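Local atomic coordinates of bacteriocin immunity protein (PDB entry 4UHP), a protein that binds the DNase domain of the bacteriocin pyocin AP41 and so probably protects the producing cell from its own toxin. Residues D[50-55]-D[76-81]. Numbering follows the deposited sequence.
Sequences SHPRKS and KEWRAA
In the four-helix fold of the colicin/pyocin immunity proteins, Trp78 of helix 68-81 lies against Ser50, His51 and Pro52, where the chain leaves helix 31-49. One face of its indole takes Pro52 and His51: Pro52 CD sits 3.4 Å from Trp78 CE2, and His51 CA stands almost over the centre of the six-membered ring, a CH-pi contact 13° off the normal. The imidazole of His51 crosses nearer the root of the side chain, its CD2 over that face too and 3.6 Å from Trp78 CB, the two ring planes at 47°. The Trp78 CB bond points at the loop, and with CG anti to the backbone N (chi1 176°) the indole lies alongside it; Ser50 O comes obliquely to 3.1 Å from Trp78 CH2. Both ring nitrogens of His51 are engaged: ND1 accepts a bond from Arg53 N (3.2 Å), close to the ring plane, inside the type I turn His51-Lys54, while NE2 is hydrogen-bonded to Glu74 OE2. At the edge of the Arg79 guanidinium, a water bridges Ser50 OG (3.0 Å) and Arg79 NH1 (3.2 Å); Arg79 NE bonds to Pro85 O. Beyond, Lys54 and Ser55 bond to the partner protein, consistent with the toxin-binding loop and short third helix of DNase immunity proteins.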
ATOM      1  N   SER D  50     -12.900  -6.205 -13.307  1.00 27.24           N
ATOM      2  CA  SER D  50     -12.125  -6.120 -14.546  1.00 29.34           C
ATOM      3  C   SER D  50     -11.731  -4.682 -14.895  1.00 25.36           C
ATOM      4  O   SER D  50     -11.443  -4.378 -16.051  1.00 29.75           O
ATOM      5  CB  SER D  50     -12.897  -6.746 -15.716  1.00 29.50           C
ATOM      6  OG  SER D  50     -12.983  -8.156 -15.587  1.00 33.25           O
ATOM      7  N   HIS D  51     -11.705  -3.805 -13.894  1.00 23.65           N
ATOM      8  CA  HIS D  51     -11.358  -2.403 -14.109  1.00 23.82           C
ATOM      9  C   HIS D  51      -9.889  -2.274 -14.515  1.00 28.31           C
ATOM     10  O   HIS D  51      -9.026  -2.932 -13.932  1.00 29.15           O
ATOM     11  CB  HIS D  51     -11.643  -1.580 -12.846  1.00 21.06           C
ATOM     12  CG  HIS D  51     -11.850  -0.119 -13.106  1.00 21.12           C
ATOM     13  ND1 HIS D  51     -10.808   0.755 -13.328  1.00 19.67           N
ATOM     14  CD2 HIS D  51     -12.982   0.621 -13.177  1.00 25.28           C
ATOM     15  CE1 HIS D  51     -11.288   1.970 -13.528  1.00 20.05           C
ATOM     16  NE2 HIS D  51     -12.605   1.916 -13.439  1.00 28.63           N
ATOM     17  N   PRO D  52      -9.601  -1.431 -15.520  1.00 27.82           N
ATOM     18  CA  PRO D  52      -8.244  -1.244 -16.052  1.00 24.25           C
ATOM     19  C   PRO D  52      -7.263  -0.702 -15.017  1.00 24.69           C
ATOM     20  O   PRO D  52      -6.080  -1.048 -15.052  1.00 28.51           O
ATOM     21  CB  PRO D  52      -8.443  -0.225 -17.181  1.00 24.61           C
ATOM     22  CG  PRO D  52      -9.889  -0.299 -17.522  1.00 29.07           C
ATOM     23  CD  PRO D  52     -10.589  -0.612 -16.243  1.00 25.53           C
ATOM     24  N   ARG D  53      -7.749   0.138 -14.109  1.00 24.03           N
ATOM     25  CA  ARG D  53      -6.893   0.727 -13.083  1.00 26.64           C
ATOM     26  C   ARG D  53      -6.714  -0.207 -11.884  1.00 24.62           C
ATOM     27  O   ARG D  53      -5.994   0.123 -10.944  1.00 25.72           O
ATOM     28  CB  ARG D  53      -7.460   2.075 -12.618  1.00 28.85           C
ATOM     29  CG  ARG D  53      -7.586   3.114 -13.727  1.00 26.41           C
ATOM     30  CD  ARG D  53      -7.841   4.511 -13.170  1.00 23.02           C
ATOM     31  NE  ARG D  53      -6.709   4.997 -12.384  1.00 24.07           N
ATOM     32  CZ  ARG D  53      -6.752   5.252 -11.079  1.00 25.52           C
ATOM     33  NH1 ARG D  53      -7.882   5.086 -10.405  1.00 23.78           N
ATOM     34  NH2 ARG D  53      -5.667   5.684 -10.448  1.00 22.16           N
ATOM     35  N   LYS D  54      -7.372  -1.364 -11.929  1.00 23.71           N
ATOM     36  CA  LYS D  54      -7.259  -2.385 -10.882  1.00 21.97           C
ATOM     37  C   LYS D  54      -7.494  -1.808  -9.481  1.00 20.45           C
ATOM     38  O   LYS D  54      -8.498  -1.140  -9.240  1.00 20.15           O
ATOM     39  CB  LYS D  54      -5.888  -3.067 -10.948  1.00 23.20           C
ATOM     40  CG  LYS D  54      -5.617  -3.804 -12.257  1.00 36.73           C
ATOM     41  CD  LYS D  54      -4.303  -4.577 -12.195  1.00 44.17           C
ATOM     42  CE  LYS D  54      -3.128  -3.648 -11.907  1.00 45.54           C
ATOM     43  NZ  LYS D  54      -1.841  -4.382 -11.729  1.00 46.63           N
ATOM     44  N   SER D  55      -6.558  -2.057  -8.568  1.00 17.04           N
ATOM     45  CA  SER D  55      -6.668  -1.559  -7.197  1.00 19.60           C
ATOM     46  C   SER D  55      -6.547  -0.036  -7.135  1.00 19.46           C
ATOM     47  O   SER D  55      -6.852   0.579  -6.115  1.00 17.00           O
ATOM     48  CB  SER D  55      -5.599  -2.195  -6.305  1.00 18.38           C
ATOM     49  OG  SER D  55      -4.314  -1.718  -6.652  1.00 17.78           O
ATOM     50  N   LYS D  76     -19.394   0.826 -11.138  1.00 22.33           N
ATOM     51  CA  LYS D  76     -20.688   0.763 -11.809  1.00 27.36           C
ATOM     52  C   LYS D  76     -20.663   1.516 -13.138  1.00 27.19           C
ATOM     53  O   LYS D  76     -21.077   0.983 -14.171  1.00 27.37           O
ATOM     54  CB  LYS D  76     -21.784   1.321 -10.897  1.00 31.94           C
ATOM     55  CG  LYS D  76     -23.188   1.213 -11.459  1.00 40.10           C
ATOM     56  CD  LYS D  76     -24.233   1.484 -10.388  1.00 45.35           C
ATOM     57  CE  LYS D  76     -24.094   2.883  -9.818  1.00 48.02           C
ATOM     58  NZ  LYS D  76     -25.121   3.154  -8.774  1.00 48.83           N
ATOM     59  N   GLU D  77     -20.152   2.745 -13.110  1.00 25.66           N
ATOM     60  CA  GLU D  77     -20.080   3.583 -14.302  1.00 29.51           C
ATOM     61  C   GLU D  77     -19.174   3.000 -15.384  1.00 25.69           C
ATOM     62  O   GLU D  77     -19.524   3.013 -16.562  1.00 25.31           O
ATOM     63  CB  GLU D  77     -19.603   4.993 -13.939  1.00 36.74           C
ATOM     64  CG  GLU D  77     -20.668   5.851 -13.265  1.00 45.30           C
ATOM     65  CD  GLU D  77     -20.189   7.264 -12.968  1.00 49.77           C
ATOM     66  OE1 GLU D  77     -18.968   7.521 -13.058  1.00 46.31           O
ATOM     67  OE2 GLU D  77     -21.039   8.126 -12.656  1.00 52.85           O
ATOM     68  N   TRP D  78     -18.008   2.491 -14.992  1.00 21.13           N
ATOM     69  CA  TRP D  78     -17.078   1.962 -15.979  1.00 20.24           C
ATOM     70  C   TRP D  78     -17.631   0.709 -16.650  1.00 21.90           C
ATOM     71  O   TRP D  78     -17.507   0.542 -17.861  1.00 24.93           O
ATOM     72  CB  TRP D  78     -15.714   1.651 -15.358  1.00 21.50           C
ATOM     73  CG  TRP D  78     -14.806   1.021 -16.363  1.00 24.00           C
ATOM     74  CD1 TRP D  78     -14.040   1.665 -17.288  1.00 23.71           C
ATOM     75  CD2 TRP D  78     -14.604  -0.380 -16.577  1.00 20.77           C
ATOM     76  NE1 TRP D  78     -13.361   0.752 -18.055  1.00 20.45           N
ATOM     77  CE2 TRP D  78     -13.693  -0.511 -17.641  1.00 19.71           C
ATOM     78  CE3 TRP D  78     -15.100  -1.537 -15.968  1.00 19.65           C
ATOM     79  CZ2 TRP D  78     -13.267  -1.752 -18.110  1.00 20.11           C
ATOM     80  CZ3 TRP D  78     -14.675  -2.767 -16.432  1.00 19.22           C
ATOM     81  CH2 TRP D  78     -13.769  -2.866 -17.494  1.00 18.87           C
ATOM     82  N   ARG D  79     -18.240  -0.170 -15.863  1.00 19.06           N
ATOM     83  CA  ARG D  79     -18.770  -1.410 -16.411  1.00 20.28           C
ATOM     84  C   ARG D  79     -19.965  -1.149 -17.321  1.00 22.35           C
ATOM     85  O   ARG D  79     -20.145  -1.837 -18.324  1.00 20.32           O
ATOM     86  CB  ARG D  79     -19.144  -2.374 -15.288  1.00 22.71           C
ATOM     87  CG  ARG D  79     -17.930  -2.929 -14.562  1.00 25.09           C
ATOM     88  CD  ARG D  79     -18.299  -4.047 -13.622  1.00 25.45           C
ATOM     89  NE  ARG D  79     -18.953  -5.156 -14.309  1.00 23.62           N
ATOM     90  CZ  ARG D  79     -18.321  -6.231 -14.770  1.00 23.69           C
ATOM     91  NH1 ARG D  79     -17.006  -6.353 -14.623  1.00 21.11           N
ATOM     92  NH2 ARG D  79     -19.008  -7.188 -15.376  1.00 27.19           N
ATOM     93  N   ALA D  80     -20.774  -0.150 -16.977  1.00 20.86           N
ATOM     94  CA  ALA D  80     -21.890   0.239 -17.832  1.00 27.02           C
ATOM     95  C   ALA D  80     -21.373   0.798 -19.154  1.00 23.21           C
ATOM     96  O   ALA D  80     -21.943   0.537 -20.215  1.00 24.42           O
ATOM     97  CB  ALA D  80     -22.776   1.261 -17.130  1.00 23.86           C
ATOM     98  N   ALA D  81     -20.283   1.556 -19.087  1.00 22.60           N
ATOM     99  CA  ALA D  81     -19.712   2.184 -20.274  1.00 28.44           C
ATOM    100  C   ALA D  81     -19.058   1.161 -21.197  1.00 31.42           C
ATOM    101  O   ALA D  81     -18.812   1.442 -22.368  1.00 23.96           O
ATOM    102  CB  ALA D  81     -18.703   3.250 -19.874  1.00 28.91           C
TER
HETATM  103  O   HOH W   1     -15.882  -8.904 -16.093  1.00 40.68           O